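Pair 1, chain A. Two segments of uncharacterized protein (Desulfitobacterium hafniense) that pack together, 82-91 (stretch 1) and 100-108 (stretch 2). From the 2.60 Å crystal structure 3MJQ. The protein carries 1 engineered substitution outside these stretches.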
# COMPACT_ATOMS: atom_id res chain seq x y z
N SER A 82 22.81 7.20 3.48
CA SER A 82 21.56 6.52 3.78
C SER A 82 20.50 7.45 4.34
O SER A 82 20.80 8.50 4.91
CB SER A 82 21.81 5.37 4.77
OG SER A 82 22.70 4.41 4.23
N ILE A 83 19.25 7.04 4.16
CA ILE A 83 18.09 7.78 4.63
C ILE A 83 17.21 6.83 5.44
O ILE A 83 17.02 5.67 5.07
CB ILE A 83 17.25 8.32 3.45
CG1 ILE A 83 17.02 7.20 2.44
CG2 ILE A 83 17.93 9.51 2.83
CD1 ILE A 83 16.36 7.65 1.17
N PRO A 84 16.68 7.31 6.59
CA PRO A 84 15.82 6.49 7.44
C PRO A 84 14.47 6.30 6.76
O PRO A 84 13.88 7.24 6.23
CB PRO A 84 15.73 7.33 8.71
CG PRO A 84 15.74 8.69 8.19
CD PRO A 84 16.84 8.65 7.17
N ALA A 85 13.98 5.07 6.77
CA ALA A 85 12.71 4.80 6.14
C ALA A 85 11.97 3.79 6.97
O ALA A 85 12.53 3.16 7.88
CB ALA A 85 12.92 4.25 4.74
N LYS A 86 10.68 3.68 6.66
CA LYS A 86 9.80 2.72 7.28
C LYS A 86 9.09 2.06 6.11
O LYS A 86 8.53 2.74 5.24
CB LYS A 86 8.79 3.38 8.23
CG LYS A 86 7.94 2.35 8.96
CD LYS A 86 7.10 2.94 10.08
CE LYS A 86 6.46 1.84 10.93
NZ LYS A 86 5.57 2.37 12.02
N ALA A 87 9.16 0.74 6.07
CA ALA A 87 8.53 0.03 4.98
C ALA A 87 7.41 -0.86 5.47
O ALA A 87 7.57 -1.57 6.45
CB ALA A 87 9.57 -0.79 4.25
N ARG A 88 6.28 -0.80 4.79
CA ARG A 88 5.15 -1.65 5.11
C ARG A 88 5.09 -2.65 3.96
O ARG A 88 5.21 -2.26 2.77
CB ARG A 88 3.86 -0.82 5.19
CG ARG A 88 3.86 0.09 6.40
CD ARG A 88 2.86 1.24 6.31
NE ARG A 88 3.23 2.33 7.22
CZ ARG A 88 3.23 2.23 8.54
NH1 ARG A 88 2.89 1.09 9.13
NH2 ARG A 88 3.60 3.28 9.28
N ILE A 89 4.97 -3.93 4.30
CA ILE A 89 4.93 -4.96 3.28
C ILE A 89 3.70 -5.87 3.31
O ILE A 89 3.12 -6.14 4.36
CB ILE A 89 6.20 -5.84 3.33
CG1 ILE A 89 6.12 -6.81 4.49
CG2 ILE A 89 7.44 -4.95 3.47
CD1 ILE A 89 7.26 -7.82 4.48
N TRP A 90 3.30 -6.30 2.11
CA TRP A 90 2.16 -7.18 1.91
C TRP A 90 2.62 -8.30 1.00
O TRP A 90 3.36 -8.07 0.05
CB TRP A 90 1.02 -6.42 1.24
CG TRP A 90 0.32 -5.48 2.17
CD1 TRP A 90 -0.73 -5.78 2.99
CD2 TRP A 90 0.66 -4.12 2.42
NE1 TRP A 90 -1.05 -4.68 3.75
CE2 TRP A 90 -0.21 -3.65 3.42
CE3 TRP A 90 1.63 -3.25 1.90
CZ2 TRP A 90 -0.15 -2.34 3.92
CZ3 TRP A 90 1.69 -1.95 2.40
CH2 TRP A 90 0.80 -1.52 3.40
N GLN A 91 2.19 -9.51 1.32
CA GLN A 91 2.56 -10.66 0.53
C GLN A 91 1.61 -10.81 -0.63
O GLN A 91 0.42 -11.04 -0.45
CB GLN A 91 2.51 -11.92 1.39
CG GLN A 91 3.45 -11.85 2.56
CD GLN A 91 3.43 -13.12 3.38
OE1 GLN A 91 3.80 -14.19 2.90
NE2 GLN A 91 2.99 -13.00 4.63
N LEU A 100 7.01 -9.85 -2.49
CA LEU A 100 6.61 -8.87 -1.49
C LEU A 100 6.22 -7.54 -2.12
O LEU A 100 6.87 -7.07 -3.05
CB LEU A 100 7.75 -8.65 -0.49
CG LEU A 100 7.64 -9.30 0.90
CD1 LEU A 100 6.80 -10.55 0.84
CD2 LEU A 100 9.03 -9.63 1.41
N PHE A 101 5.13 -6.96 -1.62
CA PHE A 101 4.65 -5.67 -2.09
C PHE A 101 5.00 -4.67 -1.00
O PHE A 101 4.52 -4.77 0.13
CB PHE A 101 3.14 -5.69 -2.29
CG PHE A 101 2.56 -4.35 -2.64
CD1 PHE A 101 3.06 -3.63 -3.72
CD2 PHE A 101 1.52 -3.81 -1.90
CE1 PHE A 101 2.53 -2.39 -4.06
CE2 PHE A 101 0.98 -2.57 -2.23
CZ PHE A 101 1.49 -1.86 -3.31
N ALA A 102 5.85 -3.71 -1.33
CA ALA A 102 6.29 -2.76 -0.32
C ALA A 102 6.06 -1.30 -0.64
O ALA A 102 6.34 -0.82 -1.74
CB ALA A 102 7.76 -2.98 -0.04
N ILE A 103 5.55 -0.60 0.37
CA ILE A 103 5.31 0.83 0.27
C ILE A 103 6.22 1.39 1.37
O ILE A 103 6.09 1.05 2.55
CB ILE A 103 3.82 1.17 0.52
CG1 ILE A 103 2.95 0.26 -0.37
CG2 ILE A 103 3.57 2.66 0.21
CD1 ILE A 103 1.45 0.52 -0.30
N ILE A 104 7.17 2.22 0.95
CA ILE A 104 8.15 2.79 1.85
C ILE A 104 8.06 4.29 2.10
O ILE A 104 8.06 5.08 1.16
CB ILE A 104 9.53 2.47 1.32
CG1 ILE A 104 9.60 0.96 1.08
CG2 ILE A 104 10.61 2.91 2.30
CD1 ILE A 104 10.71 0.54 0.17
N LYS A 105 8.00 4.66 3.39
CA LYS A 105 7.92 6.06 3.81
C LYS A 105 9.29 6.62 4.21
O LYS A 105 9.97 6.09 5.10
CB LYS A 105 6.96 6.22 5.00
CG LYS A 105 6.82 7.66 5.48
CD LYS A 105 5.82 7.81 6.62
CE LYS A 105 5.80 9.24 7.12
NZ LYS A 105 5.09 9.33 8.41
N ASP A 106 9.70 7.69 3.54
CA ASP A 106 10.97 8.32 3.86
C ASP A 106 10.77 9.02 5.21
O ASP A 106 9.96 9.92 5.33
CB ASP A 106 11.31 9.35 2.78
CG ASP A 106 12.52 10.17 3.14
OD1 ASP A 106 13.03 10.01 4.27
OD2 ASP A 106 12.96 10.97 2.29
N LEU A 107 11.51 8.58 6.22
CA LEU A 107 11.38 9.19 7.54
C LEU A 107 12.36 10.32 7.75
O LEU A 107 12.89 10.47 8.85
CB LEU A 107 11.60 8.15 8.64
CG LEU A 107 10.71 6.92 8.60
CD1 LEU A 107 10.94 6.11 9.86
CD2 LEU A 107 9.26 7.32 8.49
N SER A 108 12.57 11.15 6.72
CA SER A 108 13.52 12.28 6.78
C SER A 108 13.09 13.53 7.58
O SER A 108 13.46 14.66 7.15
CB SER A 108 13.87 12.71 5.36
OG SER A 108 15.09 12.13 4.92

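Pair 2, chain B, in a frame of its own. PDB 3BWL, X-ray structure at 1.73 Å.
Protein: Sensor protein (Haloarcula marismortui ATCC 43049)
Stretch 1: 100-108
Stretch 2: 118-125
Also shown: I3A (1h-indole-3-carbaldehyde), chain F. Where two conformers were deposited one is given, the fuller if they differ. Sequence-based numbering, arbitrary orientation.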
# COMPACT_ATOMS: atom_id res chain seq x y z
N THR B 100 -20.00 11.84 -1.48
CA THR B 100 -19.10 11.32 -2.52
C THR B 100 -17.66 11.71 -2.22
O THR B 100 -17.40 12.70 -1.55
CB THR B 100 -19.50 11.77 -3.93
OG1 THR B 100 -19.43 13.20 -4.02
CG2 THR B 100 -20.94 11.28 -4.23
N MSE B 101 -16.75 10.95 -2.80
CA MSE B 101 -15.34 11.14 -2.57
C MSE B 101 -14.63 11.10 -3.92
O MSE B 101 -14.59 10.06 -4.52
CB MSE B 101 -14.81 9.99 -1.71
CG MSE B 101 -13.34 10.17 -1.41
SE MSE B 101 -12.67 8.53 -0.57
CE MSE B 101 -14.01 8.34 0.60
N SER B 102 -14.07 12.21 -4.38
CA SER B 102 -13.25 12.19 -5.60
C SER B 102 -11.92 11.53 -5.31
O SER B 102 -11.29 11.82 -4.31
CB SER B 102 -13.02 13.60 -6.14
OG SER B 102 -14.19 14.06 -6.77
N VAL B 103 -11.51 10.62 -6.21
CA VAL B 103 -10.25 9.91 -6.00
C VAL B 103 -9.46 9.85 -7.27
O VAL B 103 -10.01 9.96 -8.38
CB VAL B 103 -10.48 8.44 -5.51
CG1 VAL B 103 -11.14 8.44 -4.12
CG2 VAL B 103 -11.40 7.67 -6.52
N GLU B 104 -8.16 9.71 -7.10
CA GLU B 104 -7.32 9.24 -8.19
C GLU B 104 -6.94 7.81 -7.88
O GLU B 104 -6.30 7.53 -6.83
CB GLU B 104 -6.07 10.08 -8.38
CG GLU B 104 -5.20 9.56 -9.53
CD GLU B 104 -3.91 10.32 -9.70
OE1 GLU B 104 -3.05 10.26 -8.79
OE2 GLU B 104 -3.74 10.98 -10.75
N VAL B 105 -7.31 6.92 -8.81
CA VAL B 105 -7.03 5.50 -8.68
C VAL B 105 -5.74 5.20 -9.41
O VAL B 105 -5.56 5.63 -10.57
CB VAL B 105 -8.15 4.63 -9.35
CG1 VAL B 105 -7.87 3.18 -9.11
CG2 VAL B 105 -9.51 4.96 -8.77
N HIS B 106 -4.81 4.54 -8.73
CA HIS B 106 -3.62 4.00 -9.43
C HIS B 106 -3.85 2.49 -9.53
O HIS B 106 -3.83 1.79 -8.52
CB HIS B 106 -2.31 4.34 -8.65
CG HIS B 106 -1.06 4.23 -9.47
ND1 HIS B 106 0.17 4.61 -8.98
CD2 HIS B 106 -0.86 3.81 -10.74
CE1 HIS B 106 1.09 4.42 -9.93
NE2 HIS B 106 0.49 3.96 -11.01
N LEU B 107 -4.07 2.01 -10.78
CA LEU B 107 -4.47 0.66 -10.98
C LEU B 107 -3.36 -0.15 -11.66
O LEU B 107 -2.71 0.32 -12.60
CB LEU B 107 -5.72 0.65 -11.86
CG LEU B 107 -6.40 -0.68 -12.20
CD1 LEU B 107 -6.99 -1.27 -10.93
CD2 LEU B 107 -7.55 -0.43 -13.16
N LEU B 108 -3.18 -1.39 -11.18
CA LEU B 108 -2.15 -2.29 -11.69
C LEU B 108 -2.77 -3.62 -12.08
O LEU B 108 -3.56 -4.15 -11.32
CB LEU B 108 -1.14 -2.58 -10.54
CG LEU B 108 -0.12 -3.70 -10.77
CD1 LEU B 108 0.87 -3.41 -11.95
CD2 LEU B 108 0.66 -4.02 -9.51
N PHE B 118 -6.23 -7.31 -10.37
CA PHE B 118 -5.92 -5.89 -10.43
C PHE B 118 -5.81 -5.37 -8.99
O PHE B 118 -6.64 -5.70 -8.14
CB PHE B 118 -7.04 -5.10 -11.12
CG PHE B 118 -7.13 -5.38 -12.60
CD1 PHE B 118 -6.56 -4.50 -13.50
CD2 PHE B 118 -7.75 -6.54 -13.07
CE1 PHE B 118 -6.60 -4.75 -14.88
CE2 PHE B 118 -7.81 -6.82 -14.49
CZ PHE B 118 -7.24 -5.91 -15.36
N LEU B 119 -4.82 -4.53 -8.75
CA LEU B 119 -4.60 -3.92 -7.45
C LEU B 119 -4.79 -2.43 -7.66
O LEU B 119 -4.11 -1.82 -8.51
CB LEU B 119 -3.17 -4.21 -7.00
CG LEU B 119 -2.66 -3.62 -5.68
CD1 LEU B 119 -3.57 -3.91 -4.48
CD2 LEU B 119 -1.18 -4.12 -5.46
N ALA B 120 -5.70 -1.84 -6.88
CA ALA B 120 -6.09 -0.44 -7.01
C ALA B 120 -5.80 0.30 -5.72
O ALA B 120 -6.26 -0.08 -4.67
CB ALA B 120 -7.56 -0.31 -7.37
N ILE B 121 -4.99 1.34 -5.82
CA ILE B 121 -4.73 2.23 -4.70
C ILE B 121 -5.46 3.56 -5.00
O ILE B 121 -5.13 4.28 -5.96
CB ILE B 121 -3.19 2.46 -4.48
CG1 ILE B 121 -2.39 1.14 -4.55
CG2 ILE B 121 -2.94 3.24 -3.21
CD1 ILE B 121 -2.80 0.04 -3.59
N SER B 122 -6.46 3.87 -4.19
CA SER B 122 -7.27 5.10 -4.39
C SER B 122 -6.88 6.19 -3.40
O SER B 122 -6.84 5.96 -2.18
CB SER B 122 -8.77 4.78 -4.27
OG SER B 122 -9.13 3.70 -5.16
N ARG B 123 -6.56 7.36 -3.94
CA ARG B 123 -6.15 8.51 -3.14
C ARG B 123 -7.24 9.59 -3.20
O ARG B 123 -7.62 10.02 -4.28
CB ARG B 123 -4.81 9.09 -3.61
CG ARG B 123 -4.45 10.24 -2.74
CD ARG B 123 -3.03 10.61 -2.83
NE ARG B 123 -2.18 9.51 -2.33
CZ ARG B 123 -0.86 9.63 -2.27
NH1 ARG B 123 -0.31 10.80 -2.65
NH2 ARG B 123 -0.12 8.61 -1.83
N ASP B 124 -7.72 10.01 -2.03
CA ASP B 124 -8.70 11.07 -1.92
C ASP B 124 -8.10 12.38 -2.51
O ASP B 124 -6.99 12.80 -2.13
CB ASP B 124 -9.07 11.27 -0.44
CG ASP B 124 -10.31 12.13 -0.23
OD1 ASP B 124 -10.76 12.86 -1.15
OD2 ASP B 124 -10.87 12.06 0.89
N ILE B 125 -8.80 12.96 -3.46
CA ILE B 125 -8.38 14.21 -4.04
C ILE B 125 -9.41 15.32 -3.77
O ILE B 125 -9.53 16.26 -4.57
CB ILE B 125 -8.03 14.05 -5.57
CG1 ILE B 125 -9.25 13.61 -6.36
CG2 ILE B 125 -6.82 13.10 -5.71
CD1 ILE B 125 -9.00 13.32 -7.87
O I3A F . -10.36 -0.62 -8.31
C3' I3A F . -10.91 0.44 -8.03
C3 I3A F . -11.60 1.23 -9.11
C2 I3A F . -12.31 2.42 -8.78
N I3A F . -12.80 2.82 -9.99
C8 I3A F . -12.46 1.97 -11.00
C9 I3A F . -11.71 0.92 -10.48
C4 I3A F . -11.21 -0.10 -11.32
C5 I3A F . -11.53 -0.07 -12.70
C6 I3A F . -12.32 0.97 -13.22
C7 I3A F . -12.77 1.99 -12.37
O HOH W 1 -12.96 14.10 -1.89

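Both pairs are two neighbouring antiparallel strands of a twisted sheet. The N-to-C directions meet at 156° in pair 1 and 146° in pair 2, the axes approach to 4.5 Å in each, and 14 central residues superpose with an RMSD of 0.4 Å. The register is the same. Lys86(A) faces Lys105(A) and Arg88(A) faces Ile103(A), as Glu104(B) faces Arg123(B) and His106(B) faces Ile121(B), and each of these couples closes a ring of two backbone hydrogen bonds. In the second ring of pair 1, Arg88(A) N to Ile103(A) O and Ile103(A) N to Arg88(A) O are both 2.9 Å; in pair 2, His106(B) N to Ile121(B) O is 2.8 Å and Ile121(B) N to His106(B) O is 3.0 Å. Because such bonds ask nothing of the side chains, the same ladder can carry different side chains.

Side chains from facing positions lie on the same side of the sheet, so bulk must be shared across the strands. On the face that carries Ala87(A) and Ile104(A), the CA atoms of these two are only 4.2 Å apart. The small alanine sits beside a branched partner, with Ala87(A) CB 3.6 Å from Ile104(A) CG1, while Ala85(A) CB reaches Ile104(A) CG2, also at 3.6 Å. Pair 2 reverses the allotment: Val103(B) and Val105(B) replace the alanines, and the compact Ser122(B) replaces the isoleucine. Val105(B) CG2 lies 3.8 Å from Ser122(B) OG, and that hydroxyl, buried here, is hydrogen-bonded elsewhere in the structure.

Further along this face, both pairs have alanine, at Ala102(A) and Ala120(B), opposite a large aliphatic residue. Ile89(A) CG2 lies 4.0 Å from Ala102(A) CB; Leu107(B) CD1 lies 3.7 Å from Ala120(B) CB and extends on to Phe118(B) CB at 3.8 Å. In pair 2 the short methyl also leaves room for the bound indole-3-carbaldehyde, whose O is 3.0 Å from Ala120(B) CB; the ligand's C2 lies 3.8 Å from Val105(B) CG2.

The other face differs most at Trp90(A), matched by Leu108(B). Trp90(A) touches two neighbours: its CE3 is 3.8 Å from Phe101(A) CD2 and its CZ3 is 3.7 Å from Ile103(A) CD1. Leucine covers less: Leu108(B) CB meets Leu119(B) CB at 4.4 Å. Long charged chains suit the partly exposed positions of Lys86(A), Lys105(A) and Glu104(B); the buried Arg123(B) has its guanidinium hydrogen-bonded elsewhere in the structure. The ends of Lys86(A) and Lys105(A) lead away from the opposing strand, so only the base of each chain, at CB, touches it, and the rest extends away.

At the far end both pairs place an aspartate, Asp106(A) or Asp124(B), followed by an aliphatic residue whose amide bonds back across: Leu107(A) N to Pro84(A) O is 2.7 Å, and Ile125(B) N to Ser102(B) O is 2.9 Å. Proline fits because only its carbonyl is used in this bond. Asp106(A) OD1 accepts a weak bond from Ser108(A) N at 2.7 Å. Asp124(B) OD1 accepts a hydrogen bond from the water O at 2.6 Å.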